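Local coordinates for protein Bse634I restriction endonuclease (Geobacillus stearothermophilus, PDB 1KNV) that is a type II restriction endonuclease of the PD-(D/E)XK clan that probably cuts both strands of DNA at a specific recognition sequence with the help of metal ions, at residues D98-V107 with T142-K153. Residues are numbered along the deposited sequence; the frame is centred on the assembly and turned at random.
Sequences DYLIIKMPNV and TSNPDLLIIRQK
R151 lays its aliphatic stem over one face of the Y99 ring, with CG 3.8 Å from the ring centroid in a CH-pi contact, while I149 CG2 meets the ring edge at CD1. With CG anti to the backbone N (chi1 -172°) and the chain extended from CG to NE, the stem runs across the ring; the phenol OH lies over one face of the guanidinium, 23° from the ring plane, without a hydrogen bond to NH1, and D98 CB lies at the guanidinium edge. A serine in place of Y99 would probably leave the R151 stem without its apolar platform and the guanidinium freer to swing. Strands 99-103 and 147-151 pair antiparallel, I150 N to L100 O at 2.8 Å, and M104 N to D146 O carries the bonding one step further. Beta-branched isoleucines suit this extended backbone: I102 and I150 touch through CD1 on one face, whereas I101 CG2 packs on L147 CD1 on the other. The N144 amide joins the loop after strand 99-103: ND2 bonds P105 O (3.1 Å), from above the carbonyl plane, and F110 O; OD1 bonds F112 N. K103 NZ, hydrogen-bonded to M104 O, stands 4.2 Å from D146 OD1, beyond a salt bridge. Strand pairing and the OD2 bond to L197 N thus position D146, which binds calcium in another structure of this protein.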
loop_
_atom_site.group_PDB
_atom_site.type_symbol
_atom_site.label_atom_id
_atom_site.label_comp_id
_atom_site.label_asym_id
_atom_site.label_seq_id
_atom_site.Cartn_x
_atom_site.Cartn_y
_atom_site.Cartn_z
ATOM N N ASP B 98 -22.398 6.286 25.876
ATOM C CA ASP B 98 -21.268 5.484 25.415
ATOM C C ASP B 98 -20.054 6.322 25.081
ATOM O O ASP B 98 -19.020 5.785 24.714
ATOM C CB ASP B 98 -21.648 4.684 24.182
ATOM C CG ASP B 98 -22.904 3.884 24.381
ATOM O OD1 ASP B 98 -23.043 3.232 25.444
ATOM O OD2 ASP B 98 -23.753 3.901 23.464
ATOM N N TYR B 99 -20.188 7.638 25.219
ATOM C CA TYR B 99 -19.113 8.567 24.895
ATOM C C TYR B 99 -18.425 9.236 26.080
ATOM O O TYR B 99 -19.019 9.457 27.131
ATOM C CB TYR B 99 -19.651 9.666 23.978
ATOM C CG TYR B 99 -19.974 9.215 22.577
ATOM C CD1 TYR B 99 -19.056 9.383 21.541
ATOM C CD2 TYR B 99 -21.198 8.616 22.284
ATOM C CE1 TYR B 99 -19.351 8.971 20.248
ATOM C CE2 TYR B 99 -21.503 8.199 20.996
ATOM C CZ TYR B 99 -20.576 8.381 19.984
ATOM O OH TYR B 99 -20.877 7.989 18.708
ATOM N N LEU B 100 -17.155 9.550 25.877
ATOM C CA LEU B 100 -16.342 10.252 26.851
ATOM C C LEU B 100 -15.631 11.321 26.044
ATOM O O LEU B 100 -15.007 11.030 25.022
ATOM C CB LEU B 100 -15.295 9.335 27.509
ATOM C CG LEU B 100 -15.730 8.328 28.584
ATOM C CD1 LEU B 100 -14.498 7.672 29.224
ATOM C CD2 LEU B 100 -16.551 9.044 29.647
ATOM N N ILE B 101 -15.770 12.563 26.484
ATOM C CA ILE B 101 -15.120 13.696 25.840
ATOM C C ILE B 101 -14.136 14.167 26.913
ATOM O O ILE B 101 -14.512 14.845 27.863
ATOM C CB ILE B 101 -16.154 14.773 25.494
ATOM C CG1 ILE B 101 -17.234 14.148 24.613
ATOM C CG2 ILE B 101 -15.493 15.928 24.786
ATOM C CD1 ILE B 101 -18.470 14.958 24.492
ATOM N N ILE B 102 -12.876 13.779 26.753
ATOM C CA ILE B 102 -11.836 14.077 27.730
ATOM C C ILE B 102 -10.862 15.199 27.419
ATOM O O ILE B 102 -10.307 15.279 26.326
ATOM C CB ILE B 102 -10.999 12.821 27.992
ATOM C CG1 ILE B 102 -11.921 11.670 28.386
ATOM C CG2 ILE B 102 -9.956 13.105 29.057
ATOM C CD1 ILE B 102 -11.220 10.332 28.433
ATOM N N LYS B 103 -10.631 16.048 28.415
ATOM C CA LYS B 103 -9.704 17.157 28.272
ATOM C C LYS B 103 -8.306 16.617 28.554
ATOM O O LYS B 103 -8.016 16.198 29.666
ATOM C CB LYS B 103 -10.051 18.261 29.267
ATOM C CG LYS B 103 -9.785 19.648 28.727
ATOM C CD LYS B 103 -8.332 19.817 28.441
ATOM C CE LYS B 103 -8.066 20.954 27.490
ATOM N NZ LYS B 103 -6.611 20.953 27.199
ATOM N N MET B 104 -7.442 16.632 27.547
ATOM C CA MET B 104 -6.095 16.112 27.705
ATOM C C MET B 104 -5.031 17.157 27.995
ATOM O O MET B 104 -5.074 18.263 27.461
ATOM C CB MET B 104 -5.686 15.339 26.450
ATOM C CG MET B 104 -6.549 14.137 26.135
ATOM S SD MET B 104 -6.489 12.908 27.437
ATOM C CE MET B 104 -4.784 12.486 27.407
ATOM N N PRO B 105 -4.051 16.808 28.847
ATOM C CA PRO B 105 -2.942 17.687 29.227
ATOM C C PRO B 105 -1.911 17.571 28.105
ATOM O O PRO B 105 -2.196 16.956 27.076
ATOM C CB PRO B 105 -2.447 17.061 30.518
ATOM C CG PRO B 105 -2.594 15.605 30.221
ATOM C CD PRO B 105 -3.962 15.523 29.566
ATOM N N ASN B 106 -0.722 18.137 28.281
ATOM C CA ASN B 106 0.283 18.035 27.229
ATOM C C ASN B 106 0.911 16.634 27.251
ATOM O O ASN B 106 0.900 15.958 28.274
ATOM C CB ASN B 106 1.363 19.097 27.406
ATOM C CG ASN B 106 2.524 18.602 28.222
ATOM O OD1 ASN B 106 2.366 18.259 29.395
ATOM N ND2 ASN B 106 3.706 18.545 27.605
ATOM N N VAL B 107 1.466 16.213 26.119
ATOM C CA VAL B 107 2.060 14.884 25.987
ATOM C C VAL B 107 3.088 14.510 27.059
ATOM O O VAL B 107 3.217 13.337 27.421
ATOM C CB VAL B 107 2.694 14.716 24.584
ATOM C CG1 VAL B 107 3.936 15.589 24.464
ATOM C CG2 VAL B 107 3.002 13.249 24.319
ATOM N N THR B 142 4.843 11.607 18.631
ATOM C CA THR B 142 3.438 11.987 18.635
ATOM C C THR B 142 3.179 13.052 19.695
ATOM O O THR B 142 4.020 13.300 20.558
ATOM C CB THR B 142 2.540 10.750 18.901
ATOM O OG1 THR B 142 2.911 10.151 20.145
ATOM C CG2 THR B 142 2.705 9.712 17.779
ATOM N N SER B 143 2.020 13.693 19.618
ATOM C CA SER B 143 1.646 14.724 20.583
ATOM C C SER B 143 0.220 14.455 21.053
ATOM O O SER B 143 -0.419 13.506 20.599
ATOM C CB SER B 143 1.732 16.114 19.944
ATOM O OG SER B 143 0.896 16.192 18.802
ATOM N N ASN B 144 -0.272 15.294 21.958
ATOM C CA ASN B 144 -1.614 15.146 22.507
ATOM C C ASN B 144 -2.637 16.121 21.979
ATOM O O ASN B 144 -2.423 17.334 22.017
ATOM C CB ASN B 144 -1.602 15.346 24.018
ATOM C CG ASN B 144 -1.145 14.139 24.761
ATOM O OD1 ASN B 144 -0.584 13.218 24.186
ATOM N ND2 ASN B 144 -1.370 14.139 26.066
ATOM N N PRO B 145 -3.761 15.609 21.462
ATOM C CA PRO B 145 -4.787 16.530 20.977
ATOM C C PRO B 145 -5.323 17.097 22.295
ATOM O O PRO B 145 -5.246 16.424 23.330
ATOM C CB PRO B 145 -5.783 15.603 20.291
ATOM C CG PRO B 145 -5.649 14.351 21.046
ATOM C CD PRO B 145 -4.151 14.214 21.215
ATOM N N ASP B 146 -5.836 18.321 22.284
ATOM C CA ASP B 146 -6.324 18.921 23.518
ATOM C C ASP B 146 -7.628 18.288 23.976
ATOM O O ASP B 146 -7.969 18.319 25.164
ATOM C CB ASP B 146 -6.521 20.424 23.326
ATOM C CG ASP B 146 -5.225 21.133 22.966
ATOM O OD1 ASP B 146 -4.224 20.978 23.709
ATOM O OD2 ASP B 146 -5.202 21.837 21.940
ATOM N N LEU B 147 -8.346 17.690 23.044
ATOM C CA LEU B 147 -9.620 17.082 23.375
ATOM C C LEU B 147 -9.786 15.758 22.634
ATOM O O LEU B 147 -9.506 15.658 21.435
ATOM C CB LEU B 147 -10.719 18.048 22.956
ATOM C CG LEU B 147 -12.184 17.856 23.270
ATOM C CD1 LEU B 147 -12.272 17.809 24.764
ATOM C CD2 LEU B 147 -13.021 18.990 22.676
ATOM N N LEU B 148 -10.205 14.727 23.362
ATOM C CA LEU B 148 -10.438 13.401 22.790
ATOM C C LEU B 148 -11.902 12.953 22.907
ATOM O O LEU B 148 -12.510 13.080 23.976
ATOM C CB LEU B 148 -9.628 12.336 23.514
ATOM C CG LEU B 148 -8.143 12.189 23.351
ATOM C CD1 LEU B 148 -7.708 10.905 24.058
ATOM C CD2 LEU B 148 -7.860 12.155 21.879
ATOM N N ILE B 149 -12.464 12.450 21.821
ATOM C CA ILE B 149 -13.823 11.936 21.844
ATOM C C ILE B 149 -13.660 10.432 21.711
ATOM O O ILE B 149 -13.108 9.944 20.725
ATOM C CB ILE B 149 -14.673 12.517 20.699
ATOM C CG1 ILE B 149 -14.938 14.027 20.928
ATOM C CG2 ILE B 149 -16.017 11.789 20.655
ATOM C CD1 ILE B 149 -13.703 14.892 20.950
ATOM N N ILE B 150 -14.036 9.735 22.768
ATOM C CA ILE B 150 -13.907 8.286 22.849
ATOM C C ILE B 150 -15.275 7.624 22.930
ATOM O O ILE B 150 -16.199 8.176 23.519
ATOM C CB ILE B 150 -13.112 7.891 24.117
ATOM C CG1 ILE B 150 -11.676 8.402 24.006
ATOM C CG2 ILE B 150 -13.144 6.399 24.333
ATOM C CD1 ILE B 150 -10.944 8.387 25.294
ATOM N N ARG B 151 -15.422 6.476 22.297
ATOM C CA ARG B 151 -16.688 5.772 22.340
ATOM C C ARG B 151 -16.451 4.315 22.729
ATOM O O ARG B 151 -15.967 3.513 21.930
ATOM C CB ARG B 151 -17.403 5.830 20.988
ATOM C CG ARG B 151 -18.811 5.261 21.052
ATOM C CD ARG B 151 -19.409 5.116 19.685
ATOM N NE ARG B 151 -20.775 4.625 19.790
ATOM C CZ ARG B 151 -21.599 4.554 18.759
ATOM N NH1 ARG B 151 -21.190 4.939 17.543
ATOM N NH2 ARG B 151 -22.838 4.118 18.941
ATOM N N GLN B 152 -16.772 3.984 23.975
ATOM C CA GLN B 152 -16.600 2.632 24.494
ATOM C C GLN B 152 -17.470 2.538 25.747
ATOM O O GLN B 152 -17.080 2.977 26.826
ATOM C CB GLN B 152 -15.120 2.377 24.828
ATOM C CG GLN B 152 -14.783 0.912 25.102
ATOM C CD GLN B 152 -13.293 0.675 25.247
ATOM O OE1 GLN B 152 -12.827 0.149 26.257
ATOM N NE2 GLN B 152 -12.537 1.064 24.236
ATOM N N LYS B 153 -18.655 1.967 25.591
ATOM C CA LYS B 153 -19.597 1.861 26.693
ATOM C C LYS B 153 -19.035 1.395 28.027
ATOM O O LYS B 153 -19.349 1.971 29.063
ATOM C CB LYS B 153 -20.768 0.954 26.305
ATOM C CG LYS B 153 -21.876 0.957 27.347
ATOM C CD LYS B 153 -23.098 0.177 26.898
ATOM C CE LYS B 153 -24.155 0.183 27.997
ATOM N NZ LYS B 153 -25.375 -0.601 27.640
HETATM O O HOH W 1 -2.764 19.481 25.334
HETATM O O HOH W 2 1.241 17.667 23.452
#